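Local coordinates for N-acetylneuraminate lyase (Peptoclostridium difficile, PDB 4WOZ), which is a lyase of the dihydrodipicolinate synthetase family, built on a TIM barrel, at residues A[24-30]-A[275-280]. Residues are numbered along the deposited sequence.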
# COMPACT_ATOMS: atom_id res chain seq x y z
N VAL A 24 15.17 20.03 17.99
CA VAL A 24 16.42 20.77 18.02
C VAL A 24 16.18 22.17 17.45
O VAL A 24 15.27 22.37 16.64
CB VAL A 24 17.50 20.04 17.21
CG1 VAL A 24 18.76 20.90 17.10
CG2 VAL A 24 17.82 18.70 17.87
N SER A 25 16.98 23.13 17.89
CA SER A 25 16.85 24.49 17.41
C SER A 25 17.86 24.74 16.30
O SER A 25 19.01 24.32 16.39
CB SER A 25 17.10 25.47 18.57
OG SER A 25 16.96 26.82 18.14
N PHE A 26 17.41 25.39 15.23
CA PHE A 26 18.26 25.70 14.09
C PHE A 26 18.03 27.15 13.69
O PHE A 26 16.93 27.67 13.87
CB PHE A 26 17.91 24.82 12.89
CG PHE A 26 18.18 23.36 13.10
CD1 PHE A 26 19.48 22.88 13.18
CD2 PHE A 26 17.13 22.46 13.22
CE1 PHE A 26 19.74 21.53 13.38
CE2 PHE A 26 17.37 21.10 13.41
CZ PHE A 26 18.68 20.63 13.49
N ASP A 27 19.06 27.81 13.18
CA ASP A 27 18.92 29.19 12.73
C ASP A 27 18.45 29.12 11.28
O ASP A 27 18.24 28.03 10.75
CB ASP A 27 20.24 29.95 12.83
CG ASP A 27 21.35 29.31 12.03
OD1 ASP A 27 21.09 28.83 10.90
OD2 ASP A 27 22.50 29.28 12.52
N LYS A 28 18.31 30.28 10.64
CA LYS A 28 17.85 30.31 9.25
C LYS A 28 18.87 29.69 8.30
O LYS A 28 18.52 29.25 7.21
CB LYS A 28 17.54 31.74 8.82
CG LYS A 28 16.85 31.83 7.48
CD LYS A 28 16.42 33.25 7.17
CE LYS A 28 15.65 33.30 5.86
NZ LYS A 28 15.19 34.69 5.56
N GLU A 29 20.14 29.66 8.71
CA GLU A 29 21.19 29.08 7.89
C GLU A 29 21.28 27.58 8.13
O GLU A 29 22.11 26.89 7.53
CB GLU A 29 22.55 29.73 8.20
CG GLU A 29 22.60 31.24 7.96
CD GLU A 29 24.02 31.77 7.81
OE1 GLU A 29 24.84 31.58 8.74
OE2 GLU A 29 24.32 32.38 6.76
N GLY A 30 20.42 27.07 9.01
CA GLY A 30 20.41 25.65 9.30
C GLY A 30 21.42 25.20 10.33
O GLY A 30 21.62 24.00 10.52
N GLU A 275 13.31 29.62 21.81
CA GLU A 275 13.85 29.88 20.48
C GLU A 275 14.02 28.58 19.70
O GLU A 275 15.14 28.17 19.42
CB GLU A 275 15.20 30.60 20.59
CG GLU A 275 15.12 32.03 21.09
CD GLU A 275 16.46 32.73 21.06
OE1 GLU A 275 17.07 32.80 19.97
OE2 GLU A 275 16.92 33.20 22.13
N ALA A 276 12.90 27.95 19.37
CA ALA A 276 12.93 26.69 18.62
C ALA A 276 13.52 26.91 17.24
O ALA A 276 14.10 26.01 16.64
CB ALA A 276 11.51 26.12 18.51
N GLY A 277 13.36 28.13 16.73
CA GLY A 277 13.90 28.47 15.43
C GLY A 277 13.28 27.84 14.20
O GLY A 277 12.06 27.66 14.11
N TYR A 278 14.14 27.51 13.25
CA TYR A 278 13.75 26.92 11.97
C TYR A 278 13.96 25.42 11.87
O TYR A 278 14.70 24.82 12.65
CB TYR A 278 14.55 27.56 10.84
CG TYR A 278 14.36 29.05 10.66
CD1 TYR A 278 13.31 29.55 9.89
CD2 TYR A 278 15.24 29.96 11.25
CE1 TYR A 278 13.14 30.91 9.70
CE2 TYR A 278 15.08 31.33 11.07
CZ TYR A 278 14.03 31.80 10.29
OH TYR A 278 13.87 33.15 10.10
N CYS A 279 13.30 24.82 10.89
CA CYS A 279 13.45 23.40 10.61
C CYS A 279 14.54 23.40 9.56
O CYS A 279 14.73 24.40 8.87
CB CYS A 279 12.17 22.81 10.00
SG CYS A 279 10.72 22.89 11.06
N ARG A 280 15.26 22.30 9.42
CA ARG A 280 16.31 22.25 8.42
C ARG A 280 15.76 21.94 7.03
O ARG A 280 14.87 21.10 6.87
CB ARG A 280 17.37 21.22 8.80
CG ARG A 280 18.43 21.05 7.72
CD ARG A 280 19.63 20.29 8.22
NE ARG A 280 20.39 21.06 9.19
CZ ARG A 280 21.61 20.74 9.60
NH1 ARG A 280 22.21 19.66 9.11
NH2 ARG A 280 22.23 21.49 10.49
O HOH W 1 16.99 25.93 8.66
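Three hydrogen bonds, two from side chains and one between backbones, tie loop 24-30 to loop 275-280. The t rotamer of Ser25 points OG at the Glu275 carbonyl, and Ser25 OG donates to Glu275 O at 2.6 Å. Tyr278 N donates almost straight to Phe26 O, 2.9 Å away. Arg280 NH2 reaches Gly30 O at 2.6 Å. The Arg280 chain leaves its backbone extended, with chi1 and chi2 both t, then bends at chi3 (m). That bend brings the guanidinium edge to the Gly30 carbonyl, and Arg280 NH2 also lies 3.8 Å from Phe26 CE1. The same NH2 forms a salt bridge with Glu69. Phe26 is buried; its side chain also touches Leu65 and Lys266.

The fold is a TIM barrel of eight parallel strands. Residues 24-30 lie in the loop between strand 17-21 and helix 34-48. Residues 275-280 lie in the loop between helices 261-271 and 288-301, which follow the last barrel strand, so the contact joins the start of the barrel to the C-terminal helical region.

Asp27 to Gly30 form a type I turn, closed by Gly30 N to Asp27 O at 2.9 Å. On this turn Lys28 is fully extended. Its CG sits over the Tyr278 ring in a CH-pi contact, 4.2 Å from the centroid, while its amino end leads away. Gly277 has positive phi, and a CB there would clash with Phe26 O. A water donates to Asp27 O and Cys279 O.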